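Local coordinates for protein halocarboxylic acid dehalogenase DehI (Pseudomonas putida, PDB 3BJX) that probably hydrolyses the carbon–halogen bond of 2-haloalkanoic acids, at residues A[88-102]-A[292-306]. Residues are numbered along the deposited sequence; the frame is centred on the assembly and turned at random.
Sequences RERSLLNIGPLPNLK and IHITECLDGAEAASK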
loop_
_atom_site.group_PDB
_atom_site.type_symbol
_atom_site.label_atom_id
_atom_site.label_comp_id
_atom_site.label_asym_id
_atom_site.label_seq_id
_atom_site.Cartn_x
_atom_site.Cartn_y
_atom_site.Cartn_z
ATOM N N ARG A 88 -18.634 4.961 -7.215
ATOM C CA ARG A 88 -18.684 6.379 -7.622
ATOM C C ARG A 88 -19.563 7.244 -6.733
ATOM O O ARG A 88 -19.182 8.352 -6.356
ATOM C CB ARG A 88 -19.147 6.525 -9.074
ATOM C CG ARG A 88 -18.933 7.946 -9.618
ATOM C CD ARG A 88 -19.253 8.041 -11.091
ATOM N NE ARG A 88 -18.632 6.989 -11.882
ATOM C CZ ARG A 88 -19.289 5.950 -12.395
ATOM N NH1 ARG A 88 -20.602 5.825 -12.195
ATOM N NH2 ARG A 88 -18.631 5.021 -13.097
ATOM N N GLU A 89 -20.746 6.744 -6.419
ATOM C CA GLU A 89 -21.690 7.435 -5.550
ATOM C C GLU A 89 -21.179 7.588 -4.097
ATOM O O GLU A 89 -21.307 8.652 -3.497
ATOM C CB GLU A 89 -22.983 6.643 -5.542
ATOM C CG GLU A 89 -24.199 7.441 -5.690
ATOM C CD GLU A 89 -25.382 6.755 -5.062
ATOM O OE1 GLU A 89 -25.360 5.503 -4.944
ATOM O OE2 GLU A 89 -26.323 7.483 -4.665
ATOM N N ARG A 90 -20.641 6.512 -3.534
ATOM C CA ARG A 90 -20.025 6.523 -2.205
ATOM C C ARG A 90 -18.822 7.463 -2.023
ATOM O O ARG A 90 -18.522 7.852 -0.878
ATOM C CB ARG A 90 -19.573 5.123 -1.827
ATOM C CG ARG A 90 -20.684 4.156 -1.529
ATOM C CD ARG A 90 -20.009 2.874 -1.150
ATOM N NE ARG A 90 -20.929 1.823 -0.767
ATOM C CZ ARG A 90 -21.321 1.592 0.475
ATOM N NH1 ARG A 90 -20.914 2.381 1.471
ATOM N NH2 ARG A 90 -22.130 0.570 0.708
ATOM N N SER A 91 -18.147 7.818 -3.126
ATOM C CA SER A 91 -16.962 8.708 -3.101
ATOM C C SER A 91 -17.197 10.106 -2.536
ATOM O O SER A 91 -16.238 10.817 -2.187
ATOM C CB SER A 91 -16.381 8.859 -4.489
ATOM O OG SER A 91 -16.117 7.594 -5.043
ATOM N N LEU A 92 -18.452 10.527 -2.452
ATOM C CA LEU A 92 -18.707 11.888 -2.002
ATOM C C LEU A 92 -18.342 12.093 -0.526
ATOM O O LEU A 92 -18.679 11.282 0.329
ATOM C CB LEU A 92 -20.155 12.309 -2.266
ATOM C CG LEU A 92 -20.708 12.522 -3.677
ATOM C CD1 LEU A 92 -22.200 12.726 -3.501
ATOM C CD2 LEU A 92 -20.111 13.703 -4.413
ATOM N N LEU A 93 -17.635 13.181 -0.255
ATOM C CA LEU A 93 -17.332 13.587 1.107
ATOM C C LEU A 93 -18.411 14.511 1.654
ATOM O O LEU A 93 -18.836 15.475 1.002
ATOM C CB LEU A 93 -15.973 14.272 1.173
ATOM C CG LEU A 93 -14.737 13.418 0.912
ATOM C CD1 LEU A 93 -13.545 14.320 0.595
ATOM C CD2 LEU A 93 -14.429 12.496 2.098
ATOM N N ASN A 94 -18.857 14.215 2.863
ATOM C CA ASN A 94 -19.864 15.034 3.513
ATOM C C ASN A 94 -19.166 16.189 4.201
ATOM O O ASN A 94 -18.914 16.132 5.411
ATOM C CB ASN A 94 -20.614 14.195 4.534
ATOM C CG ASN A 94 -21.992 14.712 4.800
ATOM O OD1 ASN A 94 -22.677 15.176 3.885
ATOM N ND2 ASN A 94 -22.425 14.631 6.062
ATOM N N ILE A 95 -18.829 17.221 3.430
ATOM C CA ILE A 95 -17.974 18.302 3.936
ATOM C C ILE A 95 -18.730 19.619 4.141
ATOM O O ILE A 95 -18.882 20.036 5.283
ATOM C CB ILE A 95 -16.660 18.446 3.100
ATOM C CG1 ILE A 95 -15.692 17.331 3.482
ATOM C CG2 ILE A 95 -15.981 19.786 3.324
ATOM C CD1 ILE A 95 -14.563 17.160 2.513
ATOM N N GLY A 96 -19.189 20.253 3.056
ATOM C CA GLY A 96 -19.998 21.491 3.098
ATOM C C GLY A 96 -19.518 22.686 3.936
ATOM O O GLY A 96 -18.739 22.513 4.887
ATOM N N PRO A 97 -19.894 23.932 3.532
ATOM C CA PRO A 97 -20.290 24.296 2.172
ATOM C C PRO A 97 -19.014 24.229 1.355
ATOM O O PRO A 97 -17.934 24.166 1.947
ATOM C CB PRO A 97 -20.739 25.753 2.318
ATOM C CG PRO A 97 -19.965 26.268 3.496
ATOM C CD PRO A 97 -19.942 25.099 4.441
ATOM N N LEU A 98 -19.110 24.252 0.028
ATOM C CA LEU A 98 -17.920 24.051 -0.802
ATOM C C LEU A 98 -17.447 25.319 -1.496
ATOM O O LEU A 98 -18.249 26.218 -1.728
ATOM C CB LEU A 98 -18.168 22.928 -1.816
ATOM C CG LEU A 98 -18.392 21.539 -1.180
ATOM C CD1 LEU A 98 -18.646 20.531 -2.243
ATOM C CD2 LEU A 98 -17.226 21.096 -0.276
ATOM N N PRO A 99 -16.134 25.415 -1.807
ATOM C CA PRO A 99 -15.679 26.470 -2.724
ATOM C C PRO A 99 -16.490 26.445 -4.018
ATOM O O PRO A 99 -16.652 25.386 -4.605
ATOM C CB PRO A 99 -14.217 26.066 -3.056
ATOM C CG PRO A 99 -13.985 24.701 -2.412
ATOM C CD PRO A 99 -15.024 24.573 -1.323
ATOM N N ASN A 100 -17.004 27.585 -4.468
ATOM C CA ASN A 100 -17.601 27.629 -5.804
ATOM C C ASN A 100 -16.483 27.680 -6.850
ATOM O O ASN A 100 -15.990 28.755 -7.198
ATOM C CB ASN A 100 -18.601 28.785 -5.943
ATOM C CG ASN A 100 -19.213 28.877 -7.338
ATOM O OD1 ASN A 100 -18.498 28.984 -8.337
ATOM N ND2 ASN A 100 -20.537 28.847 -7.412
ATOM N N LEU A 101 -16.081 26.506 -7.328
ATOM C CA LEU A 101 -14.923 26.348 -8.232
ATOM C C LEU A 101 -15.063 27.009 -9.618
ATOM O O LEU A 101 -14.079 27.472 -10.187
ATOM C CB LEU A 101 -14.549 24.867 -8.389
ATOM C CG LEU A 101 -13.268 24.503 -9.141
ATOM C CD1 LEU A 101 -12.035 25.304 -8.659
ATOM C CD2 LEU A 101 -13.025 23.008 -9.010
ATOM N N LYS A 102 -16.279 27.041 -10.147
ATOM C CA LYS A 102 -16.555 27.700 -11.412
ATOM C C LYS A 102 -16.268 29.207 -11.355
ATOM O O LYS A 102 -15.501 29.712 -12.162
ATOM C CB LYS A 102 -17.994 27.418 -11.812
ATOM C CG LYS A 102 -18.429 28.022 -13.122
ATOM C CD LYS A 102 -19.914 27.740 -13.374
ATOM C CE LYS A 102 -20.310 26.345 -12.860
ATOM N NZ LYS A 102 -21.170 25.640 -13.843
ATOM N N ILE A 292 -13.696 13.373 -7.792
ATOM C CA ILE A 292 -15.110 13.580 -7.555
ATOM C C ILE A 292 -15.312 14.795 -6.655
ATOM O O ILE A 292 -16.240 15.566 -6.875
ATOM C CB ILE A 292 -15.815 12.301 -6.990
ATOM C CG1 ILE A 292 -16.053 11.303 -8.128
ATOM C CG2 ILE A 292 -17.153 12.642 -6.301
ATOM C CD1 ILE A 292 -16.622 10.023 -7.690
ATOM N N HIS A 293 -14.436 14.978 -5.658
ATOM C CA HIS A 293 -14.471 16.203 -4.856
ATOM C C HIS A 293 -14.326 17.474 -5.659
ATOM O O HIS A 293 -15.123 18.382 -5.498
ATOM C CB HIS A 293 -13.454 16.218 -3.722
ATOM C CG HIS A 293 -13.732 17.288 -2.711
ATOM N ND1 HIS A 293 -14.910 17.337 -1.991
ATOM C CD2 HIS A 293 -13.005 18.364 -2.323
ATOM C CE1 HIS A 293 -14.883 18.390 -1.193
ATOM N NE2 HIS A 293 -13.743 19.030 -1.379
ATOM N N ILE A 294 -13.320 17.547 -6.520
ATOM C CA ILE A 294 -13.157 18.697 -7.415
ATOM C C ILE A 294 -14.405 18.893 -8.289
ATOM O O ILE A 294 -14.915 19.994 -8.411
ATOM C CB ILE A 294 -11.895 18.513 -8.298
ATOM C CG1 ILE A 294 -10.621 18.682 -7.461
ATOM C CG2 ILE A 294 -11.893 19.462 -9.493
ATOM C CD1 ILE A 294 -9.355 18.051 -8.081
ATOM N N THR A 295 -14.891 17.812 -8.889
ATOM C CA THR A 295 -16.122 17.843 -9.687
ATOM C C THR A 295 -17.308 18.414 -8.931
ATOM O O THR A 295 -18.080 19.197 -9.489
ATOM C CB THR A 295 -16.467 16.456 -10.227
ATOM O OG1 THR A 295 -15.285 15.889 -10.811
ATOM C CG2 THR A 295 -17.549 16.532 -11.293
ATOM N N GLU A 296 -17.435 18.035 -7.661
ATOM C CA GLU A 296 -18.525 18.493 -6.813
ATOM C C GLU A 296 -18.433 20.000 -6.531
ATOM O O GLU A 296 -19.450 20.689 -6.459
ATOM C CB GLU A 296 -18.536 17.699 -5.507
ATOM C CG GLU A 296 -19.763 17.931 -4.635
ATOM C CD GLU A 296 -19.639 17.334 -3.242
ATOM O OE1 GLU A 296 -18.782 16.443 -2.993
ATOM O OE2 GLU A 296 -20.414 17.777 -2.376
ATOM N N CYS A 297 -17.214 20.499 -6.353
ATOM C CA CYS A 297 -16.985 21.915 -6.130
ATOM C C CYS A 297 -17.323 22.691 -7.370
ATOM O O CYS A 297 -17.620 23.875 -7.284
ATOM C CB CYS A 297 -15.531 22.182 -5.774
ATOM S SG CYS A 297 -15.053 21.705 -4.105
ATOM N N LEU A 298 -17.284 22.019 -8.525
ATOM C CA LEU A 298 -17.592 22.653 -9.801
ATOM C C LEU A 298 -19.084 22.610 -10.143
ATOM O O LEU A 298 -19.669 23.649 -10.447
ATOM C CB LEU A 298 -16.771 22.039 -10.939
ATOM C CG LEU A 298 -16.802 22.808 -12.272
ATOM C CD1 LEU A 298 -16.075 24.139 -12.148
ATOM C CD2 LEU A 298 -16.232 21.980 -13.438
ATOM N N ASP A 299 -19.675 21.413 -10.084
ATOM C CA ASP A 299 -21.024 21.160 -10.601
ATOM C C ASP A 299 -22.048 20.717 -9.547
ATOM O O ASP A 299 -23.238 20.622 -9.858
ATOM C CB ASP A 299 -20.985 20.056 -11.661
ATOM C CG ASP A 299 -20.248 20.449 -12.920
ATOM O OD1 ASP A 299 -20.023 21.653 -13.204
ATOM O OD2 ASP A 299 -19.891 19.514 -13.652
ATOM N N GLY A 300 -21.598 20.384 -8.337
ATOM C CA GLY A 300 -22.498 19.867 -7.312
ATOM C C GLY A 300 -22.520 18.351 -7.173
ATOM O O GLY A 300 -21.875 17.628 -7.940
ATOM N N ALA A 301 -23.289 17.880 -6.196
ATOM C CA ALA A 301 -23.211 16.499 -5.734
ATOM C C ALA A 301 -23.846 15.498 -6.665
ATOM O O ALA A 301 -23.440 14.339 -6.687
ATOM C CB ALA A 301 -23.815 16.375 -4.349
ATOM N N GLU A 302 -24.868 15.916 -7.401
ATOM C CA GLU A 302 -25.573 14.986 -8.271
ATOM C C GLU A 302 -24.804 14.788 -9.559
ATOM O O GLU A 302 -24.654 13.660 -10.035
ATOM C CB GLU A 302 -26.994 15.448 -8.562
ATOM C CG GLU A 302 -27.769 14.382 -9.288
ATOM C CD GLU A 302 -29.153 14.812 -9.699
ATOM O OE1 GLU A 302 -30.114 14.481 -8.961
ATOM O OE2 GLU A 302 -29.276 15.466 -10.761
ATOM N N ALA A 303 -24.315 15.895 -10.116
ATOM C CA ALA A 303 -23.468 15.868 -11.298
ATOM C C ALA A 303 -22.185 15.095 -11.018
ATOM O O ALA A 303 -21.679 14.404 -11.894
ATOM C CB ALA A 303 -23.141 17.288 -11.749
ATOM N N ALA A 304 -21.673 15.217 -9.793
ATOM C CA ALA A 304 -20.417 14.574 -9.396
ATOM C C ALA A 304 -20.546 13.060 -9.274
ATOM O O ALA A 304 -19.668 12.328 -9.721
ATOM C CB ALA A 304 -19.881 15.172 -8.089
ATOM N N SER A 305 -21.662 12.608 -8.712
ATOM C CA SER A 305 -21.830 11.224 -8.277
ATOM C C SER A 305 -22.612 10.285 -9.215
ATOM O O SER A 305 -22.553 9.049 -9.061
ATOM C CB SER A 305 -22.514 11.230 -6.925
ATOM O OG SER A 305 -23.871 11.542 -7.092
ATOM N N LYS A 306 -23.395 10.868 -10.119
ATOM C CA LYS A 306 -24.109 10.098 -11.125
ATOM C C LYS A 306 -23.138 9.728 -12.270
ATOM O O LYS A 306 -22.119 10.391 -12.460
ATOM C CB LYS A 306 -25.379 10.830 -11.592
ATOM C CG LYS A 306 -26.595 10.577 -10.637
ATOM C CD LYS A 306 -27.986 10.616 -11.377
ATOM C CE LYS A 306 -29.141 9.910 -10.584
ATOM N NZ LYS A 306 -30.492 10.023 -11.248
HETATM O O HOH W 1 -22.483 6.567 -10.145
HETATM O O HOH W 2 -16.656 15.109 -2.228
HETATM O O HOH W 3 -22.123 23.615 -12.921
#
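Leu92 drives its forked end into the angle between helix 267-299 and the short helix 301-305. Its CG is anti to its own carbonyl carbon (chi1 -68°), and from there CD2 lies 3.7 Å from Ile292 CG2 and also meets Ala304 CB, while CD1 rests on Ser305 CB. Next door the fit is tight: Ile292 CD1 presses to 3.4 Å from Ser91 CB, and the Arg88 chain crosses Ile292 at about a right angle.

In the middle, a bridging water sits in the plane of the His293 ring at its edge, 2.8 Å from ND1; it also accepts from Leu93 N and donates to Glu296 OE1. Leu93 CD1 lies over a face of that ring. Leu98 spreads its two methyls over His293 and Glu296, CD2 at His293 CE1 and CD1 3.3 Å from Glu296 OE2. An alanine in place of Glu296 would probably leave this water without its carboxylate acceptor and open a gap between Leu92 and Leu98.

Further along, Pro99 CG packs 3.6 Å from Cys297 SG, and Leu101 N donates to Cys297 O (3.0 Å) from above the carbonyl plane. Leu101 CD2 then runs inward to Ile294 CG2, where Val222 of helix 212-223 adds to the apolar cover.

The solvent side is looser. Partly exposed Lys102 keeps NZ 4.2 Å from OD1 of Asp299, whose carboxylate is held by Arg119 and Tyr123, and exposed Ile95 touches the His293 ring with CD1 alone. The linker between helices 78-90 and 101-107 thus packs on the bend at Gly300, where helix 267-299 gives way to helix 301-305 in this all-alpha fold.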